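Local coordinates for protein cycloalternan-forming enzyme (Listeria monocytogenes serovar 1/2a, PDB 5F7U) that belongs to glycoside hydrolase family 31 and joins a TIM-barrel domain to beta-rich domains, among them a family 6 carbohydrate-binding module, at residues A[821-833]-A[869-881]. The protein carries 1 engineered substitution. Residues are numbered along the deposited sequence; the frame is centred on the assembly and turned at random.
Sequences KSYDNLTFRVYPS and AMADETTMQVFST. With MG (magnesium ion), chain K.
Parallel strands 825-830 and 874-879 are neighbours in a mixed five-stranded sheet, where F828 and R829 lie level with M876 and Q877. Backbone bonds alternate along the pair. F828 N donates to T875 O, and F828 O accepts from Q877 N at 2.8 Å. V830 repeats this with Q877 O and F879 N.

On one face, R829 and Q877 form the main polar contact. R829 NE and NH1 both donate to Q877 OE1, at 2.8 and 3.1 Å. They approach it from the same side of the amide plane, and OE1 lies in the guanidinium plane. The R829 chain is bent at chi2 and chi3 (both 70°), which brings the NE/NH1 edge of the group to OE1. R829 NH2 donates to Y831 OH, so all three guanidinium nitrogens are bonded. Q877 NE2 is bonded to Y810 O.

The other face is mostly apolar. The M876 methyl CE packs against F828 CB (3.7 Å) and V830 CG2 (3.4 Å, a tight fit). M870 CE meets the F828 ring at its edge and L826 CD2 at 3.7 Å.

Near the start of strand 825-830, a magnesium ion binds Y823 O and D824 O, each at 2.2 Å. Water 6, a metal ligand, donates to D872 OD1. The whole is a parallel strand pair within a mixed sheet, with a magnesium site at one end.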
ATOM      1  N   LYS A 821      -9.929   8.104 -24.016  1.00 26.84           N
ATOM      2  CA  LYS A 821     -10.879   9.181 -24.331  1.00 27.56           C
ATOM      3  C   LYS A 821     -12.306   8.684 -24.567  1.00 26.75           C
ATOM      4  O   LYS A 821     -13.228   9.500 -24.702  1.00 26.76           O
ATOM      5  CB  LYS A 821     -10.416   9.996 -25.552  1.00 29.38           C
ATOM      6  CG  LYS A 821      -9.183  10.863 -25.320  1.00 31.64           C
ATOM      7  CD  LYS A 821      -9.100  11.963 -26.380  1.00 33.83           C
ATOM      8  CE  LYS A 821      -7.841  12.816 -26.254  1.00 35.81           C
ATOM      9  NZ  LYS A 821      -7.704  13.495 -24.923  1.00 36.82           N
ATOM     10  N   SER A 822     -12.482   7.368 -24.660  1.00 25.81           N
ATOM     11  CA  SER A 822     -13.803   6.767 -24.923  1.00 25.66           C
ATOM     12  C   SER A 822     -13.884   5.346 -24.387  1.00 24.45           C
ATOM     13  O   SER A 822     -12.859   4.709 -24.147  1.00 23.34           O
ATOM     14  CB  SER A 822     -14.105   6.752 -26.430  1.00 27.51           C
ATOM     15  OG  SER A 822     -13.204   5.885 -27.108  1.00 28.90           O
ATOM     16  N   TYR A 823     -15.107   4.860 -24.193  1.00 23.65           N
ATOM     17  CA  TYR A 823     -15.320   3.446 -23.908  1.00 23.51           C
ATOM     18  C   TYR A 823     -15.654   2.735 -25.202  1.00 24.39           C
ATOM     19  O   TYR A 823     -16.143   3.356 -26.162  1.00 27.17           O
ATOM     20  CB  TYR A 823     -16.499   3.237 -22.936  1.00 22.68           C
ATOM     21  CG  TYR A 823     -16.409   4.044 -21.650  1.00 22.03           C
ATOM     22  CD1 TYR A 823     -15.429   3.768 -20.687  1.00 21.46           C
ATOM     23  CD2 TYR A 823     -17.302   5.090 -21.402  1.00 22.42           C
ATOM     24  CE1 TYR A 823     -15.346   4.517 -19.514  1.00 21.01           C
ATOM     25  CE2 TYR A 823     -17.230   5.836 -20.227  1.00 21.93           C
ATOM     26  CZ  TYR A 823     -16.252   5.543 -19.286  1.00 21.34           C
ATOM     27  OH  TYR A 823     -16.144   6.297 -18.130  1.00 21.23           O
ATOM     28  N   ASP A 824     -15.445   1.428 -25.209  1.00 23.79           N
ATOM     29  CA  ASP A 824     -15.964   0.581 -26.269  1.00 24.56           C
ATOM     30  C   ASP A 824     -17.444   0.331 -25.907  1.00 24.18           C
ATOM     31  O   ASP A 824     -18.308   1.138 -26.292  1.00 26.65           O
ATOM     32  CB  ASP A 824     -15.104  -0.681 -26.415  1.00 24.72           C
ATOM     33  CG  ASP A 824     -15.466  -1.523 -27.634  1.00 26.48           C
ATOM     34  OD1 ASP A 824     -16.521  -1.300 -28.264  1.00 27.15           O
ATOM     35  OD2 ASP A 824     -14.683  -2.439 -27.964  1.00 27.15           O
ATOM     36  N   ASN A 825     -17.710  -0.717 -25.125  1.00 22.54           N
ATOM     37  CA  ASN A 825     -19.039  -0.958 -24.537  1.00 21.73           C
ATOM     38  C   ASN A 825     -19.006  -0.755 -23.028  1.00 20.29           C
ATOM     39  O   ASN A 825     -18.484  -1.611 -22.287  1.00 19.47           O
ATOM     40  CB  ASN A 825     -19.553  -2.364 -24.850  1.00 21.65           C
ATOM     41  CG  ASN A 825     -19.709  -2.618 -26.338  1.00 22.74           C
ATOM     42  OD1 ASN A 825     -20.168  -1.756 -27.081  1.00 23.33           O
ATOM     43  ND2 ASN A 825     -19.357  -3.817 -26.772  1.00 22.57           N
ATOM     44  N   LEU A 826     -19.530   0.375 -22.567  1.00 20.09           N
ATOM     45  CA  LEU A 826     -19.577   0.620 -21.112  1.00 19.55           C
ATOM     46  C   LEU A 826     -20.610  -0.337 -20.530  1.00 19.43           C
ATOM     47  O   LEU A 826     -21.764  -0.374 -20.991  1.00 20.07           O
ATOM     48  CB  LEU A 826     -19.929   2.067 -20.815  1.00 19.91           C
ATOM     49  CG  LEU A 826     -20.130   2.503 -19.366  1.00 19.68           C
ATOM     50  CD1 LEU A 826     -18.843   2.373 -18.568  1.00 19.46           C
ATOM     51  CD2 LEU A 826     -20.607   3.950 -19.394  1.00 20.45           C
ATOM     52  N   THR A 827     -20.178  -1.094 -19.523  1.00 18.84           N
ATOM     53  CA  THR A 827     -20.897  -2.260 -19.013  1.00 19.04           C
ATOM     54  C   THR A 827     -20.906  -2.211 -17.493  1.00 18.75           C
ATOM     55  O   THR A 827     -19.937  -1.749 -16.903  1.00 18.61           O
ATOM     56  CB  THR A 827     -20.244  -3.567 -19.518  1.00 19.00           C
ATOM     57  OG1 THR A 827     -20.249  -3.576 -20.954  1.00 19.86           O
ATOM     58  CG2 THR A 827     -20.988  -4.824 -19.033  1.00 19.00           C
ATOM     59  N   PHE A 828     -22.004  -2.642 -16.864  1.00 18.81           N
ATOM     60  CA  PHE A 828     -22.031  -2.756 -15.406  1.00 18.83           C
ATOM     61  C   PHE A 828     -22.400  -4.177 -15.037  1.00 18.46           C
ATOM     62  O   PHE A 828     -23.517  -4.624 -15.339  1.00 18.65           O
ATOM     63  CB  PHE A 828     -23.019  -1.768 -14.763  1.00 19.87           C
ATOM     64  CG  PHE A 828     -22.657  -0.332 -14.986  1.00 20.84           C
ATOM     65  CD1 PHE A 828     -23.049   0.320 -16.157  1.00 21.95           C
ATOM     66  CD2 PHE A 828     -21.913   0.375 -14.030  1.00 21.04           C
ATOM     67  CE1 PHE A 828     -22.689   1.646 -16.388  1.00 22.61           C
ATOM     68  CE2 PHE A 828     -21.580   1.709 -14.244  1.00 21.55           C
ATOM     69  CZ  PHE A 828     -21.955   2.335 -15.432  1.00 22.16           C
ATOM     70  N   ARG A 829     -21.455  -4.867 -14.404  1.00 17.55           N
ATOM     71  CA  ARG A 829     -21.665  -6.210 -13.885  1.00 17.30           C
ATOM     72  C   ARG A 829     -22.310  -6.086 -12.505  1.00 17.06           C
ATOM     73  O   ARG A 829     -21.805  -5.361 -11.649  1.00 17.11           O
ATOM     74  CB  ARG A 829     -20.316  -6.938 -13.807  1.00 16.97           C
ATOM     75  CG  ARG A 829     -20.331  -8.357 -13.257  1.00 16.77           C
ATOM     76  CD  ARG A 829     -20.999  -9.373 -14.184  1.00 17.28           C
ATOM     77  NE  ARG A 829     -20.234  -9.674 -15.396  1.00 17.40           N
ATOM     78  CZ  ARG A 829     -19.215 -10.523 -15.467  1.00 17.22           C
ATOM     79  NH1 ARG A 829     -18.643 -10.755 -16.651  1.00 17.72           N
ATOM     80  NH2 ARG A 829     -18.774 -11.149 -14.371  1.00 17.14           N
ATOM     81  N   VAL A 830     -23.425  -6.799 -12.304  1.00 17.09           N
ATOM     82  CA  VAL A 830     -24.271  -6.643 -11.124  1.00 17.15           C
ATOM     83  C   VAL A 830     -24.528  -8.006 -10.502  1.00 16.84           C
ATOM     84  O   VAL A 830     -24.960  -8.930 -11.198  1.00 16.86           O
ATOM     85  CB  VAL A 830     -25.627  -5.971 -11.491  1.00 17.80           C
ATOM     86  CG1 VAL A 830     -26.553  -5.888 -10.275  1.00 18.05           C
ATOM     87  CG2 VAL A 830     -25.383  -4.558 -12.050  1.00 18.07           C
ATOM     88  N   TYR A 831     -24.261  -8.112  -9.197  1.00 16.66           N
ATOM     89  CA  TYR A 831     -24.580  -9.301  -8.407  1.00 16.60           C
ATOM     90  C   TYR A 831     -25.677  -8.906  -7.427  1.00 16.86           C
ATOM     91  O   TYR A 831     -25.374  -8.459  -6.310  1.00 16.55           O
ATOM     92  CB  TYR A 831     -23.302  -9.845  -7.710  1.00 16.20           C
ATOM     93  CG  TYR A 831     -22.274 -10.282  -8.726  1.00 16.25           C
ATOM     94  CD1 TYR A 831     -22.326 -11.559  -9.291  1.00 16.57           C
ATOM     95  CD2 TYR A 831     -21.284  -9.406  -9.157  1.00 16.43           C
ATOM     96  CE1 TYR A 831     -21.400 -11.961 -10.251  1.00 16.49           C
ATOM     97  CE2 TYR A 831     -20.346  -9.793 -10.109  1.00 16.49           C
ATOM     98  CZ  TYR A 831     -20.423 -11.071 -10.657  1.00 16.55           C
ATOM     99  OH  TYR A 831     -19.518 -11.467 -11.602  1.00 16.65           O
ATOM    100  N   PRO A 832     -26.965  -9.046  -7.841  1.00 17.15           N
ATOM    101  CA  PRO A 832     -28.047  -8.495  -7.019  1.00 17.82           C
ATOM    102  C   PRO A 832     -28.119  -9.136  -5.635  1.00 17.93           C
ATOM    103  O   PRO A 832     -28.054 -10.365  -5.503  1.00 18.23           O
ATOM    104  CB  PRO A 832     -29.318  -8.832  -7.812  1.00 18.22           C
ATOM    105  CG  PRO A 832     -28.872  -9.150  -9.196  1.00 18.36           C
ATOM    106  CD  PRO A 832     -27.484  -9.721  -9.052  1.00 17.54           C
ATOM    107  N   SER A 833     -28.238  -8.281  -4.626  1.00 18.11           N
ATOM    108  CA  SER A 833     -28.405  -8.688  -3.234  1.00 18.80           C
ATOM    109  C   SER A 833     -28.984  -7.521  -2.465  1.00 19.37           C
ATOM    110  O   SER A 833     -28.274  -6.569  -2.170  1.00 19.35           O
ATOM    111  CB  SER A 833     -27.075  -9.088  -2.602  1.00 18.69           C
ATOM    112  OG  SER A 833     -27.329  -9.518  -1.268  1.00 19.64           O
ATOM    113  N   ALA A 869     -28.932   9.523 -15.957  1.00 27.43           N
ATOM    114  CA  ALA A 869     -28.550  10.034 -17.272  1.00 27.92           C
ATOM    115  C   ALA A 869     -27.104   9.597 -17.571  1.00 27.54           C
ATOM    116  O   ALA A 869     -26.243   9.659 -16.688  1.00 27.28           O
ATOM    117  CB  ALA A 869     -28.670  11.543 -17.303  1.00 28.48           C
ATOM    118  N   MET A 870     -26.867   9.119 -18.792  1.00 28.01           N
ATOM    119  CA  MET A 870     -25.530   8.673 -19.228  1.00 28.22           C
ATOM    120  C   MET A 870     -25.207   9.308 -20.576  1.00 28.92           C
ATOM    121  O   MET A 870     -26.113   9.641 -21.344  1.00 30.17           O
ATOM    122  CB  MET A 870     -25.465   7.143 -19.373  1.00 28.21           C
ATOM    123  CG  MET A 870     -25.793   6.335 -18.127  1.00 27.98           C
ATOM    124  SD  MET A 870     -24.592   6.496 -16.783  1.00 28.00           S
ATOM    125  CE  MET A 870     -23.267   5.453 -17.381  1.00 26.85           C
ATOM    126  N   ALA A 871     -23.918   9.449 -20.867  1.00 28.32           N
ATOM    127  CA  ALA A 871     -23.477   9.986 -22.146  1.00 28.92           C
ATOM    128  C   ALA A 871     -23.241   8.879 -23.169  1.00 28.76           C
ATOM    129  O   ALA A 871     -23.048   9.153 -24.352  1.00 30.18           O
ATOM    130  CB  ALA A 871     -22.217  10.810 -21.955  1.00 28.44           C
ATOM    131  N   ASP A 872     -23.270   7.631 -22.708  1.00 27.70           N
ATOM    132  CA  ASP A 872     -22.978   6.470 -23.543  1.00 27.28           C
ATOM    133  C   ASP A 872     -24.096   5.455 -23.437  1.00 26.61           C
ATOM    134  O   ASP A 872     -24.788   5.394 -22.419  1.00 25.71           O
ATOM    135  CB  ASP A 872     -21.696   5.773 -23.067  1.00 27.25           C
ATOM    136  CG  ASP A 872     -20.474   6.664 -23.130  1.00 28.18           C
ATOM    137  OD1 ASP A 872     -19.865   6.759 -24.208  1.00 29.49           O
ATOM    138  OD2 ASP A 872     -20.102   7.258 -22.098  1.00 28.24           O
ATOM    139  N   GLU A 873     -24.246   4.652 -24.489  1.00 26.46           N
ATOM    140  CA  GLU A 873     -24.960   3.373 -24.417  1.00 26.32           C
ATOM    141  C   GLU A 873     -24.398   2.567 -23.239  1.00 24.91           C
ATOM    142  O   GLU A 873     -23.203   2.615 -22.957  1.00 23.53           O
ATOM    143  CB  GLU A 873     -24.735   2.631 -25.729  1.00 27.98           C
ATOM    144  CG  GLU A 873     -25.245   1.203 -25.855  1.00 29.20           C
ATOM    145  CD  GLU A 873     -24.995   0.676 -27.260  1.00 30.72           C
ATOM    146  OE1 GLU A 873     -25.739   1.074 -28.179  1.00 32.34           O
ATOM    147  OE2 GLU A 873     -24.048  -0.113 -27.461  1.00 30.65           O
ATOM    148  N   THR A 874     -25.270   1.880 -22.519  1.00 24.40           N
ATOM    149  CA  THR A 874     -24.837   1.078 -21.384  1.00 23.96           C
ATOM    150  C   THR A 874     -25.336  -0.351 -21.527  1.00 23.32           C
ATOM    151  O   THR A 874     -26.425  -0.571 -22.032  1.00 23.78           O
ATOM    152  CB  THR A 874     -25.322   1.654 -20.032  1.00 24.49           C
ATOM    153  OG1 THR A 874     -26.727   1.872 -20.091  1.00 26.09           O
ATOM    154  CG2 THR A 874     -24.645   2.974 -19.702  1.00 24.98           C
ATOM    155  N   THR A 875     -24.537  -1.308 -21.063  1.00 22.09           N
ATOM    156  CA  THR A 875     -24.951  -2.702 -21.009  1.00 21.86           C
ATOM    157  C   THR A 875     -24.866  -3.175 -19.561  1.00 21.60           C
ATOM    158  O   THR A 875     -23.797  -3.124 -18.956  1.00 20.90           O
ATOM    159  CB  THR A 875     -24.067  -3.606 -21.895  1.00 21.81           C
ATOM    160  OG1 THR A 875     -24.103  -3.155 -23.261  1.00 22.19           O
ATOM    161  CG2 THR A 875     -24.530  -5.069 -21.828  1.00 21.89           C
ATOM    162  N   MET A 876     -25.986  -3.615 -19.002  1.00 21.76           N
ATOM    163  CA  MET A 876     -25.945  -4.301 -17.714  1.00 21.84           C
ATOM    164  C   MET A 876     -25.625  -5.777 -17.960  1.00 21.22           C
ATOM    165  O   MET A 876     -26.158  -6.381 -18.902  1.00 21.34           O
ATOM    166  CB  MET A 876     -27.294  -4.217 -16.972  1.00 23.36           C
ATOM    167  CG  MET A 876     -27.887  -2.830 -16.782  1.00 25.17           C
ATOM    168  SD  MET A 876     -26.833  -1.642 -15.916  1.00 27.16           S
ATOM    169  CE  MET A 876     -26.629  -2.422 -14.328  1.00 26.54           C
ATOM    170  N   GLN A 877     -24.785  -6.362 -17.107  1.00 19.75           N
ATOM    171  CA  GLN A 877     -24.677  -7.818 -17.041  1.00 19.01           C
ATOM    172  C   GLN A 877     -25.105  -8.253 -15.649  1.00 18.33           C
ATOM    173  O   GLN A 877     -24.337  -8.155 -14.684  1.00 17.86           O
ATOM    174  CB  GLN A 877     -23.252  -8.316 -17.326  1.00 18.67           C
ATOM    175  CG  GLN A 877     -22.750  -8.079 -18.748  1.00 19.30           C
ATOM    176  CD  GLN A 877     -21.376  -8.676 -18.990  1.00 19.18           C
ATOM    177  OE1 GLN A 877     -20.561  -8.821 -18.066  1.00 18.88           O
ATOM    178  NE2 GLN A 877     -21.101  -9.023 -20.253  1.00 19.62           N
ATOM    179  N   VAL A 878     -26.335  -8.740 -15.554  1.00 18.17           N
ATOM    180  CA  VAL A 878     -26.940  -9.059 -14.257  1.00 17.98           C
ATOM    181  C   VAL A 878     -26.857 -10.561 -14.004  1.00 17.80           C
ATOM    182  O   VAL A 878     -27.363 -11.361 -14.805  1.00 18.43           O
ATOM    183  CB  VAL A 878     -28.422  -8.599 -14.198  1.00 18.55           C
ATOM    184  CG1 VAL A 878     -28.991  -8.754 -12.791  1.00 18.46           C
ATOM    185  CG2 VAL A 878     -28.579  -7.161 -14.670  1.00 19.02           C
ATOM    186  N   PHE A 879     -26.286 -10.934 -12.856  1.00 17.23           N
ATOM    187  CA  PHE A 879     -26.182 -12.348 -12.442  1.00 17.03           C
ATOM    188  C   PHE A 879     -27.576 -12.803 -12.017  1.00 17.70           C
ATOM    189  O   PHE A 879     -28.118 -12.301 -11.026  1.00 17.98           O
ATOM    190  CB  PHE A 879     -25.168 -12.459 -11.293  1.00 16.25           C
ATOM    191  CG  PHE A 879     -24.737 -13.867 -10.950  1.00 15.81           C
ATOM    192  CD1 PHE A 879     -24.162 -14.716 -11.910  1.00 15.81           C
ATOM    193  CD2 PHE A 879     -24.820 -14.320  -9.617  1.00 15.53           C
ATOM    194  CE1 PHE A 879     -23.707 -16.000 -11.560  1.00 15.69           C
ATOM    195  CE2 PHE A 879     -24.389 -15.597  -9.273  1.00 15.29           C
ATOM    196  CZ  PHE A 879     -23.821 -16.434 -10.234  1.00 15.24           C
ATOM    197  N   SER A 880     -28.178 -13.707 -12.791  1.00 18.02           N
ATOM    198  CA  SER A 880     -29.555 -14.167 -12.529  1.00 18.57           C
ATOM    199  C   SER A 880     -29.914 -15.279 -13.478  1.00 18.89           C
ATOM    200  O   SER A 880     -29.184 -15.541 -14.427  1.00 18.54           O
ATOM    201  CB  SER A 880     -30.576 -13.026 -12.737  1.00 19.37           C
ATOM    202  OG  SER A 880     -30.801 -12.779 -14.126  1.00 20.17           O
ATOM    203  N   THR A 881     -31.062 -15.916 -13.240  1.00 19.38           N
ATOM    204  CA  THR A 881     -31.627 -16.815 -14.253  1.00 20.08           C
ATOM    205  C   THR A 881     -32.199 -15.987 -15.411  1.00 20.99           C
ATOM    206  O   THR A 881     -32.270 -14.759 -15.327  1.00 20.85           O
ATOM    207  CB  THR A 881     -32.716 -17.725 -13.674  1.00 20.45           C
ATOM    208  OG1 THR A 881     -33.769 -16.909 -13.147  1.00 20.62           O
ATOM    209  CG2 THR A 881     -32.134 -18.622 -12.590  1.00 19.95           C
TER
HETATM  210 MG    MG K1105     -18.138   3.198 -27.049  1.00 24.74          MG
HETATM  211  O   HOH W   1     -17.236   6.667 -24.984  1.00 27.36           O
HETATM  212  O   HOH W   2     -20.902   2.180 -24.368  1.00 17.98           O
HETATM  213  O   HOH W   3     -21.868   0.216 -26.123  1.00 24.77           O
HETATM  214  O   HOH W   4     -22.503  -1.386 -29.458  1.00 39.84           O
HETATM  215  O   HOH W   5     -22.632  -0.799 -23.608  1.00 22.87           O
HETATM  216  O   HOH W   6     -19.298   4.077 -25.504  1.00 29.41           O
HETATM  217  O   HOH W   7     -20.519   3.045 -28.064  1.00 43.03           O
HETATM  218  O   HOH W   8     -17.593   5.479 -27.737  1.00 36.96           O